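Local coordinates for uncharacterized conserved protein (PDB 2QSD) that is of unknown function but belongs to the DUF1543 family and forms a two-fold symmetric pair of chains in the crystal, at the interface of chains A and B. Coordinates in Å, arbitrary orientation; residue numbers count along the deposited sequence, not the author numbering. Chains: chain A/B, Uncharacterized conserved protein.

The interface of chains A and B. Residues chain A 27-30, 47, 49, 88, 90, 147; chain B 21-26.
B:Ile24 forms the apolar centre of this patch. Its CG1 points back over its own main chain, flanked by N and C (chi1 63°), which places CG2 anti to the carbonyl carbon. B:Ile24 CG2 meets the ring edge of A:Phe88 in plane, 3.6 Å from A:Phe88 CZ. A:Ile29 crosses the same branch obliquely. The CG1 branch runs the other way, over the backbone of A:His27 and A:Asp28. A second apolar contact lies farther along the loop. There A:Phe49 and B:Leu26 meet tip to tip, A:Phe49 CZ to B:Leu26 CD1 at 3.7 Å, and B:Ala22 CB lies over one ring face near its rim.

The carboxylate of A:Asp28 reads the loop backbone. Its CG is anti to the backbone N (chi1 -165°), and both oxygens use syn lone pairs. A:Asp28 OD1 accepts from B:Asn23 N at 2.9 Å and from B:Ile24 N. A:Asp28 OD2 accepts from B:Asn23 N and, within its own chain, from A:Arg30 NH1 at 3.0 Å. This salt bridge probably favours the charged carboxylate. An alanine here would remove both acceptors and would probably loosen the grip on the backbone of B:Asn23 and B:Ile24 and the hold on A:Arg30.

A:Arg30 bends at chi2 and chi3, and A:Arg30 NH1 also reaches B:Gly21 O at 2.9 Å. A:Gly47 O lies over the centre of one guanidinium face. On the opposite face B:Asn23 ND2 lies toward the rim, its amide nearly parallel to the guanidinium. B:Asn23 ND2 donates to A:Ile29 O at 2.8 Å, close to straight (163° at H). At the rim, waters link B:Gly21 O to A:Arg30 and A:Gly47, and another joins A:His27 O to B:Glu25 O. The poorly ordered A:Asn90 accepts from B:Glu25 N through OD1, with the donor above the carbonyl plane.

The B loop 21-25 leads into strand 26-34. It inserts between strands 26-34 and 85-90 of chain A. The two-fold repeats the contact with chains exchanged, which suggests, but does not prove, a biological dimer.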
# COMPACT_ATOMS: atom_id res chain seq x y z
N HIS A 27 3.36 -1.35 -0.29
CA HIS A 27 4.37 -0.37 -0.66
C HIS A 27 4.75 0.52 0.53
O HIS A 27 3.91 0.88 1.33
CB HIS A 27 3.86 0.50 -1.81
CG HIS A 27 3.58 -0.26 -3.06
ND1 HIS A 27 2.40 -0.93 -3.28
CD2 HIS A 27 4.35 -0.47 -4.16
CE1 HIS A 27 2.44 -1.52 -4.46
NE2 HIS A 27 3.61 -1.26 -5.01
N ASP A 28 6.03 0.88 0.61
CA ASP A 28 6.52 1.81 1.62
C ASP A 28 7.49 2.82 1.00
O ASP A 28 8.08 2.55 -0.05
CB ASP A 28 7.19 1.05 2.78
CG ASP A 28 7.40 1.92 4.02
OD1 ASP A 28 6.67 2.91 4.18
OD2 ASP A 28 8.28 1.60 4.84
N ILE A 29 7.65 3.97 1.65
CA ILE A 29 8.63 4.98 1.29
C ILE A 29 9.82 4.88 2.24
O ILE A 29 9.64 4.94 3.46
CB ILE A 29 8.01 6.39 1.37
CG1 ILE A 29 6.98 6.59 0.26
CG2 ILE A 29 9.08 7.48 1.34
CD1 ILE A 29 7.58 6.85 -1.09
N ARG A 30 11.01 4.71 1.69
CA ARG A 30 12.24 4.72 2.49
C ARG A 30 13.13 5.92 2.14
O ARG A 30 13.16 6.38 0.99
CB ARG A 30 13.05 3.42 2.30
CG ARG A 30 12.28 2.11 2.46
CD ARG A 30 11.54 2.00 3.79
NE ARG A 30 12.42 2.07 4.95
CZ ARG A 30 12.00 2.16 6.21
NH1 ARG A 30 10.70 2.20 6.49
NH2 ARG A 30 12.88 2.23 7.19
N GLY A 47 15.65 -1.87 5.49
CA GLY A 47 14.57 -0.96 5.90
C GLY A 47 13.18 -1.48 5.54
O GLY A 47 12.19 -1.05 6.13
N PHE A 49 10.03 -3.58 5.64
CA PHE A 49 9.41 -4.18 6.82
C PHE A 49 8.93 -5.61 6.57
O PHE A 49 8.73 -6.38 7.52
CB PHE A 49 8.21 -3.32 7.27
CG PHE A 49 7.01 -3.44 6.38
CD1 PHE A 49 6.93 -2.70 5.20
CD2 PHE A 49 5.97 -4.32 6.70
CE1 PHE A 49 5.83 -2.81 4.37
CE2 PHE A 49 4.87 -4.45 5.86
CZ PHE A 49 4.79 -3.70 4.70
N PHE A 88 8.91 14.58 6.85
CA PHE A 88 8.14 13.80 5.90
C PHE A 88 6.73 13.60 6.45
O PHE A 88 6.57 13.09 7.56
CB PHE A 88 8.84 12.45 5.71
CG PHE A 88 8.05 11.46 4.91
CD1 PHE A 88 7.87 11.64 3.54
CD2 PHE A 88 7.49 10.35 5.53
CE1 PHE A 88 7.16 10.72 2.79
CE2 PHE A 88 6.76 9.42 4.79
CZ PHE A 88 6.60 9.61 3.41
N ASN A 90 2.96 11.99 5.95
CA ASN A 90 2.08 11.00 5.32
C ASN A 90 0.61 11.36 5.54
O ASN A 90 0.16 11.44 6.68
CB ASN A 90 2.40 9.61 5.87
CG ASN A 90 1.47 8.52 5.33
OD1 ASN A 90 0.94 7.71 6.09
ND2 ASN A 90 1.28 8.51 4.01
N LEU A 147 7.20 12.32 10.11
CA LEU A 147 8.48 11.77 10.52
C LEU A 147 9.60 12.78 10.30
O LEU A 147 9.65 13.44 9.27
CB LEU A 147 8.77 10.47 9.76
CG LEU A 147 10.04 9.67 10.09
CD1 LEU A 147 9.87 8.83 11.35
CD2 LEU A 147 10.46 8.80 8.91
N GLY B 21 7.66 -0.81 11.39
CA GLY B 21 8.70 -0.73 10.37
C GLY B 21 8.37 0.22 9.23
O GLY B 21 9.27 0.88 8.70
N ALA B 22 7.09 0.30 8.88
CA ALA B 22 6.64 1.08 7.73
C ALA B 22 6.57 2.57 8.02
O ALA B 22 6.20 2.96 9.12
CB ALA B 22 5.29 0.57 7.27
N ASN B 23 6.91 3.39 7.03
CA ASN B 23 6.84 4.84 7.14
C ASN B 23 5.50 5.43 6.73
O ASN B 23 5.12 6.49 7.20
CB ASN B 23 7.93 5.50 6.30
CG ASN B 23 9.30 5.41 6.93
OD1 ASN B 23 9.43 5.40 8.16
ND2 ASN B 23 10.33 5.36 6.09
N ILE B 24 4.82 4.76 5.81
CA ILE B 24 3.51 5.23 5.35
C ILE B 24 2.43 4.20 5.64
O ILE B 24 2.73 3.06 6.00
CB ILE B 24 3.50 5.58 3.83
CG1 ILE B 24 3.78 4.34 2.97
CG2 ILE B 24 4.48 6.71 3.52
CD1 ILE B 24 3.57 4.57 1.47
N GLU B 25 1.18 4.63 5.49
CA GLU B 25 0.01 3.77 5.60
C GLU B 25 0.08 2.66 4.56
O GLU B 25 0.49 2.87 3.41
CB GLU B 25 -1.25 4.61 5.36
CG GLU B 25 -2.47 4.18 6.15
CD GLU B 25 -2.65 4.94 7.46
OE1 GLU B 25 -3.81 5.10 7.89
OE2 GLU B 25 -1.65 5.38 8.06
N LEU B 26 -0.31 1.46 4.96
CA LEU B 26 -0.39 0.33 4.04
C LEU B 26 -1.84 0.00 3.80
O LEU B 26 -2.72 0.43 4.55
CB LEU B 26 0.37 -0.86 4.61
CG LEU B 26 1.74 -0.44 5.14
CD1 LEU B 26 2.25 -1.44 6.10
CD2 LEU B 26 2.73 -0.24 4.01
O HOH W 1 1.50 1.95 1.06
O HOH W 2 11.38 2.48 9.73
O HOH W 3 11.64 -1.07 8.83